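Local structure of glycogen accumulation regulator GarA (Mycobacterium tuberculosis, 6I2P) at residues A80-D85 with F89-T94; A100-E105 with D136-G141; S69-D74 with F143-L148. The protein probably controls glycogen accumulation through an FHA (forkhead-associated) domain, a fold that in its family recognises phosphothreonine-containing partner proteins. All blocks are in the same frame, centred on the assembly; numbering follows the deposited sequence.

Interaction 1: A80-D85 with F89-T94; sequences AGRHPD and FLDDVT. With SO4 (sulfate ion), chain L.
Arg82 lies along the backbone of 90-92, yet its charged end does not contact the carboxylate of Asp91 or of Asp92. Its CB is 3.6 Å from Leu90 O and its CD is 3.2 Å from Asp92 O, so carbonyl oxygens line the side-chain stem. The chain runs extended from CA and then bends at chi3 (28°), which turns the guanidinium off the line of the stem. Asp91 OD1 comes only to CG and CD. Arg82 NE is hydrogen-bonded to Val95 O, NH1 to the backbone of another protein's chain, and NH2 weakly to a modified side chain there. This is consistent with a place in the phosphopeptide-binding surface of FHA domains.

The backbones are joined by a nearly straight bond, Leu90 N to Gly81 O (2.8 Å, N-H...O 176°). The Phe89 ring turns its edge to two carbonyls, with CE1 3.3 Å from Arg82 O and CD1 3.6 Å from His83 O. Leu90 CD1 touches Ala80 CB, and both residues are buried. In 89-94, an Asx turn is closed by Asp92 OD1, which accepts from both Thr94 N and Thr94 OG1 on one face of the carboxylate. Val93 N points instead to sulfate O3 (3.0 Å), and Lys142 also holds this ion.

Gly81 and Phe89 form a parallel bridge between strands 77-81 and 88-89 at the edge of the mixed sheet. Strand 100-105 flanks 77-81 on its other side, and Phe143 of strand 143-149 packs against Leu90 and Asp92.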
loop_
_atom_site.group_PDB
_atom_site.type_symbol
_atom_site.label_atom_id
_atom_site.label_comp_id
_atom_site.label_asym_id
_atom_site.label_seq_id
_atom_site.Cartn_x
_atom_site.Cartn_y
_atom_site.Cartn_z
ATOM N N ALA C 80 -12.874 -10.490 -16.669
ATOM C CA ALA C 80 -12.148 -9.260 -16.354
ATOM C C ALA C 80 -11.074 -9.546 -15.297
ATOM O O ALA C 80 -11.385 -10.066 -14.224
ATOM C CB ALA C 80 -13.116 -8.180 -15.866
ATOM N N GLY C 81 -9.821 -9.241 -15.633
ATOM C CA GLY C 81 -8.690 -9.464 -14.739
ATOM C C GLY C 81 -7.349 -9.063 -15.309
ATOM O O GLY C 81 -7.284 -8.481 -16.398
ATOM N N ARG C 82 -6.267 -9.370 -14.559
ATOM C CA ARG C 82 -4.884 -9.073 -14.934
ATOM C C ARG C 82 -4.246 -10.214 -15.751
ATOM O O ARG C 82 -3.119 -10.058 -16.225
ATOM C CB ARG C 82 -4.051 -8.734 -13.677
ATOM C CG ARG C 82 -2.751 -7.962 -13.953
ATOM C CD ARG C 82 -2.046 -7.433 -12.714
ATOM N NE ARG C 82 -2.302 -8.234 -11.511
ATOM C CZ ARG C 82 -1.605 -9.307 -11.153
ATOM N NH1 ARG C 82 -0.588 -9.725 -11.897
ATOM N NH2 ARG C 82 -1.923 -9.974 -10.052
ATOM N N HIS C 83 -4.954 -11.351 -15.934
ATOM C CA HIS C 83 -4.420 -12.453 -16.734
ATOM C C HIS C 83 -4.419 -12.048 -18.219
ATOM O O HIS C 83 -5.416 -11.482 -18.680
ATOM C CB HIS C 83 -5.194 -13.763 -16.518
ATOM C CG HIS C 83 -4.485 -14.943 -17.104
ATOM N ND1 HIS C 83 -4.593 -15.251 -18.451
ATOM C CD2 HIS C 83 -3.605 -15.799 -16.531
ATOM C CE1 HIS C 83 -3.814 -16.304 -18.646
ATOM N NE2 HIS C 83 -3.194 -16.668 -17.523
ATOM N N PRO C 84 -3.313 -12.305 -18.973
ATOM C CA PRO C 84 -3.264 -11.891 -20.392
ATOM C C PRO C 84 -4.416 -12.355 -21.288
ATOM O O PRO C 84 -4.743 -11.648 -22.239
ATOM C CB PRO C 84 -1.928 -12.459 -20.878
ATOM C CG PRO C 84 -1.095 -12.551 -19.661
ATOM C CD PRO C 84 -2.035 -12.922 -18.559
ATOM N N ASP C 85 -5.030 -13.519 -20.994
ATOM C CA ASP C 85 -6.134 -14.059 -21.797
ATOM C C ASP C 85 -7.515 -13.428 -21.463
ATOM O O ASP C 85 -8.488 -13.730 -22.165
ATOM C CB ASP C 85 -6.177 -15.613 -21.739
ATOM C CG ASP C 85 -6.750 -16.297 -20.497
ATOM O OD1 ASP C 85 -7.616 -15.693 -19.824
ATOM O OD2 ASP C 85 -6.358 -17.451 -20.223
ATOM N N PHE C 89 -8.855 -6.883 -20.110
ATOM C CA PHE C 89 -7.542 -6.893 -19.480
ATOM C C PHE C 89 -7.354 -5.641 -18.630
ATOM O O PHE C 89 -7.401 -4.525 -19.146
ATOM C CB PHE C 89 -6.430 -7.071 -20.531
ATOM C CG PHE C 89 -5.020 -6.990 -20.001
ATOM C CD1 PHE C 89 -4.513 -7.986 -19.173
ATOM C CD2 PHE C 89 -4.188 -5.934 -20.352
ATOM C CE1 PHE C 89 -3.207 -7.912 -18.684
ATOM C CE2 PHE C 89 -2.879 -5.865 -19.870
ATOM C CZ PHE C 89 -2.397 -6.855 -19.038
ATOM N N LEU C 90 -7.193 -5.831 -17.316
ATOM C CA LEU C 90 -7.020 -4.727 -16.379
ATOM C C LEU C 90 -5.687 -4.865 -15.651
ATOM O O LEU C 90 -5.569 -5.604 -14.671
ATOM C CB LEU C 90 -8.219 -4.610 -15.416
ATOM C CG LEU C 90 -9.606 -4.421 -16.059
ATOM C CD1 LEU C 90 -10.715 -4.842 -15.102
ATOM C CD2 LEU C 90 -9.818 -2.983 -16.569
ATOM N N ASP C 91 -4.662 -4.202 -16.199
ATOM C CA ASP C 91 -3.305 -4.229 -15.672
ATOM C C ASP C 91 -3.130 -3.247 -14.527
ATOM O O ASP C 91 -2.949 -2.045 -14.740
ATOM C CB ASP C 91 -2.276 -3.994 -16.790
ATOM C CG ASP C 91 -0.845 -4.357 -16.432
ATOM O OD1 ASP C 91 -0.649 -5.137 -15.464
ATOM O OD2 ASP C 91 0.078 -3.873 -17.122
ATOM N N ASP C 92 -3.187 -3.776 -13.304
ATOM C CA ASP C 92 -3.056 -3.060 -12.037
ATOM C C ASP C 92 -2.695 -4.112 -10.981
ATOM O O ASP C 92 -3.339 -5.156 -10.944
ATOM C CB ASP C 92 -4.400 -2.366 -11.740
ATOM C CG ASP C 92 -4.720 -1.874 -10.341
ATOM O OD1 ASP C 92 -3.953 -2.187 -9.399
ATOM O OD2 ASP C 92 -5.746 -1.204 -10.184
ATOM N N VAL C 93 -1.677 -3.823 -10.125
ATOM C CA VAL C 93 -1.143 -4.709 -9.066
ATOM C C VAL C 93 -2.225 -5.255 -8.104
ATOM O O VAL C 93 -2.072 -6.367 -7.595
ATOM C CB VAL C 93 0.052 -4.104 -8.262
ATOM C CG1 VAL C 93 1.280 -3.928 -9.143
ATOM C CG2 VAL C 93 -0.312 -2.791 -7.559
ATOM N N THR C 94 -3.296 -4.479 -7.869
ATOM C CA THR C 94 -4.393 -4.837 -6.968
ATOM C C THR C 94 -5.487 -5.688 -7.658
ATOM O O THR C 94 -6.332 -6.251 -6.966
ATOM C CB THR C 94 -4.958 -3.579 -6.280
ATOM O OG1 THR C 94 -5.514 -2.703 -7.258
ATOM C CG2 THR C 94 -3.907 -2.838 -5.445
HETATM S S SO4 L . -0.144 0.159 -10.722
HETATM O O1 SO4 L . -0.241 1.394 -9.936
HETATM O O2 SO4 L . 1.224 -0.358 -10.649
HETATM O O3 SO4 L . -1.076 -0.837 -10.193
HETATM O O4 SO4 L . -0.494 0.427 -12.122
#

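Interaction 2: A100-E105 with D136-G141; sequences AEFRLE and DEVQIG
Ala100 and Phe102 meet Val138 and Ile140 in the middle of the FHA beta sandwich. Strand 100-105 belongs to the mixed sheet and strand 137-140 to the antiparallel one. The two face each other with their axes 10.2 Å apart and run in nearly opposite directions (152°).

No hydrogen bond joins the segments, and the contact is wholly apolar. The CB atoms of Ala100, Val138 and Ile140 are directed at the opposing sheet. The Phe102 ring reaches across the gap by its far end, and its CZ is 4.1 Å from Val138 CG1. Thr120 of strand 120-122 also touches Ala100, Val138 and Ile140, while Ala80 and Val111 pack against Phe102.

The polar groups stay off this interface. On the outer face of the mixed sheet, Arg103 NH2 makes a salt bridge with Glu101 OE2 (2.8 Å). In the other strand, Gln139 is turned away from strand 100-105. Its amide bonds to Ser32 and Glu33, with a weak further bond from NE2 to Gly141 O.

CG1 of Ile140 lies opposite the carbonyl carbon (chi1 -68°). CD1 then extends inward to 4.0 Å from Ala100 CB and equally far from Phe102 CZ.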
loop_
_atom_site.group_PDB
_atom_site.type_symbol
_atom_site.label_atom_id
_atom_site.label_comp_id
_atom_site.label_asym_id
_atom_site.label_seq_id
_atom_site.Cartn_x
_atom_site.Cartn_y
_atom_site.Cartn_z
ATOM N N ALA C 100 -13.030 -10.934 -11.946
ATOM C CA ALA C 100 -14.472 -10.910 -12.122
ATOM C C ALA C 100 -14.924 -11.366 -13.512
ATOM O O ALA C 100 -14.110 -11.618 -14.403
ATOM C CB ALA C 100 -14.990 -9.493 -11.841
ATOM N N GLU C 101 -16.238 -11.482 -13.674
ATOM C CA GLU C 101 -16.903 -11.834 -14.920
ATOM C C GLU C 101 -18.178 -11.023 -15.051
ATOM O O GLU C 101 -18.874 -10.783 -14.065
ATOM C CB GLU C 101 -17.225 -13.336 -14.996
ATOM C CG GLU C 101 -16.023 -14.192 -15.355
ATOM C CD GLU C 101 -16.231 -15.692 -15.335
ATOM O OE1 GLU C 101 -15.308 -16.410 -15.786
ATOM O OE2 GLU C 101 -17.308 -16.149 -14.881
ATOM N N PHE C 102 -18.464 -10.588 -16.274
ATOM C CA PHE C 102 -19.668 -9.856 -16.614
ATOM C C PHE C 102 -20.512 -10.836 -17.398
ATOM O O PHE C 102 -20.056 -11.376 -18.410
ATOM C CB PHE C 102 -19.346 -8.577 -17.405
ATOM C CG PHE C 102 -18.638 -7.536 -16.573
ATOM C CD1 PHE C 102 -17.252 -7.558 -16.431
ATOM C CD2 PHE C 102 -19.351 -6.540 -15.925
ATOM C CE1 PHE C 102 -16.600 -6.611 -15.634
ATOM C CE2 PHE C 102 -18.697 -5.580 -15.152
ATOM C CZ PHE C 102 -17.328 -5.629 -14.999
ATOM N N ARG C 103 -21.696 -11.152 -16.858
ATOM C CA ARG C 103 -22.606 -12.135 -17.432
ATOM C C ARG C 103 -23.902 -11.540 -17.960
ATOM O O ARG C 103 -24.554 -10.757 -17.269
ATOM C CB ARG C 103 -22.892 -13.261 -16.427
ATOM C CG ARG C 103 -21.635 -14.033 -16.025
ATOM C CD ARG C 103 -21.950 -15.266 -15.218
ATOM N NE ARG C 103 -20.737 -16.026 -14.914
ATOM C CZ ARG C 103 -20.617 -17.342 -15.061
ATOM N NH1 ARG C 103 -21.639 -18.063 -15.499
ATOM N NH2 ARG C 103 -19.475 -17.945 -14.769
ATOM N N LEU C 104 -24.263 -11.914 -19.197
ATOM C CA LEU C 104 -25.495 -11.501 -19.865
ATOM C C LEU C 104 -26.517 -12.630 -19.675
ATOM O O LEU C 104 -26.446 -13.659 -20.354
ATOM C CB LEU C 104 -25.234 -11.221 -21.354
ATOM N N GLU C 105 -27.408 -12.466 -18.679
ATOM C CA GLU C 105 -28.441 -13.444 -18.309
ATOM C C GLU C 105 -29.797 -12.748 -18.183
ATOM O O GLU C 105 -29.901 -11.731 -17.491
ATOM C CB GLU C 105 -28.085 -14.147 -16.979
ATOM C CG GLU C 105 -26.750 -14.880 -16.955
ATOM C CD GLU C 105 -26.227 -15.292 -15.590
ATOM O OE1 GLU C 105 -26.616 -14.667 -14.575
ATOM O OE2 GLU C 105 -25.407 -16.238 -15.539
ATOM N N ASP C 136 -24.207 2.567 -13.394
ATOM C CA ASP C 136 -23.563 1.900 -12.258
ATOM C C ASP C 136 -22.049 1.955 -12.367
ATOM O O ASP C 136 -21.502 1.858 -13.467
ATOM C CB ASP C 136 -24.024 0.440 -12.141
ATOM C CG ASP C 136 -25.334 0.229 -11.402
ATOM O OD1 ASP C 136 -25.809 1.181 -10.746
ATOM O OD2 ASP C 136 -25.876 -0.892 -11.469
ATOM N N GLU C 137 -21.379 2.124 -11.216
ATOM C CA GLU C 137 -19.926 2.174 -11.133
ATOM C C GLU C 137 -19.371 0.873 -10.558
ATOM O O GLU C 137 -19.774 0.442 -9.478
ATOM C CB GLU C 137 -19.450 3.401 -10.342
ATOM C CG GLU C 137 -19.559 4.692 -11.147
ATOM C CD GLU C 137 -18.714 5.863 -10.684
ATOM O OE1 GLU C 137 -19.289 6.953 -10.465
ATOM O OE2 GLU C 137 -17.478 5.704 -10.561
ATOM N N VAL C 138 -18.459 0.240 -11.304
ATOM C CA VAL C 138 -17.823 -1.025 -10.936
ATOM C C VAL C 138 -16.359 -0.779 -10.597
ATOM O O VAL C 138 -15.612 -0.253 -11.423
ATOM C CB VAL C 138 -17.991 -2.125 -12.025
ATOM C CG1 VAL C 138 -17.498 -3.483 -11.516
ATOM C CG2 VAL C 138 -19.437 -2.229 -12.500
ATOM N N GLN C 139 -15.951 -1.162 -9.379
ATOM C CA GLN C 139 -14.565 -1.020 -8.951
ATOM C C GLN C 139 -13.881 -2.371 -8.907
ATOM O O GLN C 139 -14.282 -3.256 -8.148
ATOM C CB GLN C 139 -14.432 -0.267 -7.616
ATOM C CG GLN C 139 -13.025 0.278 -7.391
ATOM C CD GLN C 139 -12.748 0.653 -5.961
ATOM O OE1 GLN C 139 -13.314 1.600 -5.410
ATOM N NE2 GLN C 139 -11.847 -0.074 -5.334
ATOM N N ILE C 140 -12.871 -2.530 -9.772
ATOM C CA ILE C 140 -12.013 -3.709 -9.882
ATOM C C ILE C 140 -10.599 -3.159 -9.717
ATOM O O ILE C 140 -10.111 -2.426 -10.578
ATOM C CB ILE C 140 -12.246 -4.492 -11.208
ATOM C CG1 ILE C 140 -13.653 -5.150 -11.218
ATOM C CG2 ILE C 140 -11.152 -5.544 -11.428
ATOM C CD1 ILE C 140 -14.175 -5.621 -12.593
ATOM N N GLY C 141 -10.005 -3.440 -8.564
ATOM C CA GLY C 141 -8.693 -2.930 -8.190
ATOM C C GLY C 141 -8.775 -1.439 -7.949
ATOM O O GLY C 141 -9.576 -0.981 -7.130
#

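Interaction 3: S69-D74 with F143-L148; sequences SRFLLD and FRLVFL. With SO4 (sulfate ion), chain K.
Phe71 and Leu73 make a sparse apolar contact with Leu145 and Phe147 within one sheet. Strand 57-61 lies between their strands, so the backbones stay well apart: the nearest CA atoms, those of Phe71 and Phe147, are separated by 9.6 Å. No hydrogen bond crosses; the side chains alone span the gap.

Leu73 and Phe147 come closest. Leu73 CD1 meets the ring edge, 4.0 Å from Phe147 CE2, and the two side chains cross at about a right angle. With CG anti to the backbone N (chi1 171°), the Phe147 ring extends far enough for its CE2 edge to meet Leu73. The Phe71 pair is looser: its ring is met at the edge, CE2 lying 4.4 Å from Leu145 CD2.

All this lies on the inner face of the antiparallel sheet of the FHA beta sandwich. Strand 57-61 fills in beneath: its Leu59 touches Leu73, its Val61 Leu145 and its Ala57 Phe147. From the opposite sheet, Ile88 packs on Phe71 and Leu73. Leu145 also touches Ile140 of the adjoining strand 137-140.

At the start of strand 70-73 the chain turns polar. Arg70 N is hydrogen-bonded to sulfate O4 (2.8 Å, N-H...O 154°), and the ion is probably from the crystallisation liquor. Ser69 OG lies 3.2 Å from sulfate O2, though its proton could go to another acceptor nearby. Arg70 CG also passes 3.4 Å from sulfate O4, while the bent end of the chain takes NH2 to Gly68 O.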
loop_
_atom_site.group_PDB
_atom_site.type_symbol
_atom_site.label_atom_id
_atom_site.label_comp_id
_atom_site.label_asym_id
_atom_site.label_seq_id
_atom_site.Cartn_x
_atom_site.Cartn_y
_atom_site.Cartn_z
ATOM N N SER C 69 -10.583 4.553 -21.812
ATOM C CA SER C 69 -10.581 3.190 -22.347
ATOM C C SER C 69 -11.925 2.553 -22.065
ATOM O O SER C 69 -12.530 2.804 -21.024
ATOM C CB SER C 69 -9.466 2.343 -21.739
ATOM O OG SER C 69 -8.206 2.732 -22.259
ATOM N N ARG C 70 -12.414 1.780 -23.019
ATOM C CA ARG C 70 -13.714 1.146 -22.901
ATOM C C ARG C 70 -13.703 -0.284 -23.390
ATOM O O ARG C 70 -12.802 -0.694 -24.119
ATOM C CB ARG C 70 -14.822 1.985 -23.575
ATOM C CG ARG C 70 -14.584 2.302 -25.048
ATOM C CD ARG C 70 -15.269 3.592 -25.452
ATOM N NE ARG C 70 -14.683 4.734 -24.748
ATOM C CZ ARG C 70 -15.341 5.837 -24.413
ATOM N NH1 ARG C 70 -16.620 5.980 -24.735
ATOM N NH2 ARG C 70 -14.724 6.812 -23.766
ATOM N N PHE C 71 -14.703 -1.046 -22.959
ATOM C CA PHE C 71 -14.853 -2.453 -23.282
ATOM C C PHE C 71 -16.311 -2.734 -23.576
ATOM O O PHE C 71 -17.186 -2.379 -22.779
ATOM C CB PHE C 71 -14.348 -3.324 -22.113
ATOM C CG PHE C 71 -12.988 -2.924 -21.583
ATOM C CD1 PHE C 71 -11.827 -3.392 -22.183
ATOM C CD2 PHE C 71 -12.873 -2.057 -20.501
ATOM C CE1 PHE C 71 -10.574 -3.012 -21.702
ATOM C CE2 PHE C 71 -11.618 -1.663 -20.031
ATOM C CZ PHE C 71 -10.477 -2.146 -20.633
ATOM N N LEU C 72 -16.575 -3.335 -24.741
ATOM C CA LEU C 72 -17.932 -3.675 -25.150
ATOM C C LEU C 72 -18.294 -5.072 -24.654
ATOM O O LEU C 72 -17.543 -6.024 -24.869
ATOM C CB LEU C 72 -18.088 -3.579 -26.677
ATOM C CG LEU C 72 -19.513 -3.684 -27.223
ATOM C CD1 LEU C 72 -20.221 -2.321 -27.196
ATOM C CD2 LEU C 72 -19.505 -4.238 -28.645
ATOM N N LEU C 73 -19.443 -5.177 -23.977
ATOM C CA LEU C 73 -19.991 -6.434 -23.477
ATOM C C LEU C 73 -21.054 -6.869 -24.490
ATOM O O LEU C 73 -22.068 -6.183 -24.650
ATOM C CB LEU C 73 -20.613 -6.251 -22.074
ATOM C CG LEU C 73 -19.721 -5.675 -20.973
ATOM C CD1 LEU C 73 -20.539 -5.280 -19.766
ATOM C CD2 LEU C 73 -18.648 -6.657 -20.557
ATOM N N ASP C 74 -20.787 -7.967 -25.222
ATOM C CA ASP C 74 -21.691 -8.489 -26.257
ATOM C C ASP C 74 -21.796 -10.025 -26.243
ATOM O O ASP C 74 -22.493 -10.610 -27.080
ATOM C CB ASP C 74 -21.281 -7.957 -27.647
ATOM C CG ASP C 74 -19.866 -8.291 -28.108
ATOM O OD1 ASP C 74 -19.124 -8.964 -27.345
ATOM O OD2 ASP C 74 -19.497 -7.879 -29.229
ATOM N N PHE C 143 -9.395 0.420 -10.686
ATOM C CA PHE C 143 -10.197 0.811 -11.848
ATOM C C PHE C 143 -11.612 1.175 -11.432
ATOM O O PHE C 143 -12.261 0.421 -10.713
ATOM C CB PHE C 143 -10.249 -0.299 -12.912
ATOM C CG PHE C 143 -8.990 -0.476 -13.721
ATOM C CD1 PHE C 143 -8.007 -1.372 -13.316
ATOM C CD2 PHE C 143 -8.797 0.229 -14.907
ATOM C CE1 PHE C 143 -6.848 -1.554 -14.078
ATOM C CE2 PHE C 143 -7.629 0.058 -15.663
ATOM C CZ PHE C 143 -6.666 -0.841 -15.244
ATOM N N ARG C 144 -12.083 2.333 -11.887
ATOM C CA ARG C 144 -13.433 2.827 -11.646
ATOM C C ARG C 144 -14.113 2.850 -13.003
ATOM O O ARG C 144 -13.875 3.738 -13.825
ATOM C CB ARG C 144 -13.410 4.203 -10.959
ATOM C CG ARG C 144 -13.087 4.116 -9.461
ATOM C CD ARG C 144 -12.844 5.477 -8.834
ATOM N NE ARG C 144 -14.009 6.358 -8.954
ATOM C CZ ARG C 144 -14.502 7.097 -7.966
ATOM N NH1 ARG C 144 -13.942 7.070 -6.764
ATOM N NH2 ARG C 144 -15.557 7.873 -8.173
ATOM N N LEU C 145 -14.857 1.787 -13.276
ATOM C CA LEU C 145 -15.549 1.588 -14.541
ATOM C C LEU C 145 -16.988 2.032 -14.424
ATOM O O LEU C 145 -17.612 1.805 -13.392
ATOM C CB LEU C 145 -15.509 0.103 -14.968
ATOM C CG LEU C 145 -14.138 -0.611 -14.942
ATOM C CD1 LEU C 145 -14.302 -2.092 -14.656
ATOM C CD2 LEU C 145 -13.365 -0.400 -16.242
ATOM N N VAL C 146 -17.513 2.671 -15.473
ATOM C CA VAL C 146 -18.920 3.041 -15.529
ATOM C C VAL C 146 -19.576 2.099 -16.537
ATOM O O VAL C 146 -19.060 1.912 -17.646
ATOM C CB VAL C 146 -19.164 4.541 -15.844
ATOM C CG1 VAL C 146 -20.655 4.853 -16.011
ATOM C CG2 VAL C 146 -18.565 5.413 -14.754
ATOM N N PHE C 147 -20.685 1.472 -16.118
ATOM C CA PHE C 147 -21.464 0.557 -16.936
ATOM C C PHE C 147 -22.526 1.370 -17.673
ATOM O O PHE C 147 -23.295 2.105 -17.045
ATOM C CB PHE C 147 -22.101 -0.537 -16.056
ATOM C CG PHE C 147 -23.098 -1.427 -16.768
ATOM C CD1 PHE C 147 -24.448 -1.091 -16.812
ATOM C CD2 PHE C 147 -22.686 -2.598 -17.393
ATOM C CE1 PHE C 147 -25.366 -1.907 -17.478
ATOM C CE2 PHE C 147 -23.607 -3.420 -18.038
ATOM C CZ PHE C 147 -24.939 -3.064 -18.088
ATOM N N LEU C 148 -22.569 1.224 -19.005
ATOM C CA LEU C 148 -23.523 1.919 -19.868
ATOM C C LEU C 148 -24.256 0.938 -20.756
ATOM O O LEU C 148 -23.642 0.047 -21.330
ATOM C CB LEU C 148 -22.842 2.996 -20.728
ATOM C CG LEU C 148 -22.070 4.114 -20.008
ATOM C CD1 LEU C 148 -21.200 4.873 -20.988
ATOM C CD2 LEU C 148 -23.004 5.065 -19.266
HETATM S S SO4 K . -9.949 1.790 -26.145
HETATM O O1 SO4 K . -9.737 0.341 -26.184
HETATM O O2 SO4 K . -8.876 2.420 -25.371
HETATM O O3 SO4 K . -9.947 2.310 -27.513
HETATM O O4 SO4 K . -11.235 2.076 -25.526
#

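Segment 69-74 opens the widest loop, which interaction 3 closes at 143-148. The other two contacts are nested inside it. Interaction 1 comes first and closes a short loop between 80-85 and 89-94. Interaction 2 then opens at 100-105 and closes at 136-141, so these two follow in series and none of the three cross. Interaction 1 ties the edge of the mixed sheet, interaction 3 spans strands of the antiparallel sheet, and interaction 2 joins the two sheets. Backbone bonds continue the links: Ala80 N to Ala100 O, and Val138 N to Leu145 O. Leu90 meets Phe71 and Phe143, and Phe102 meets Leu73.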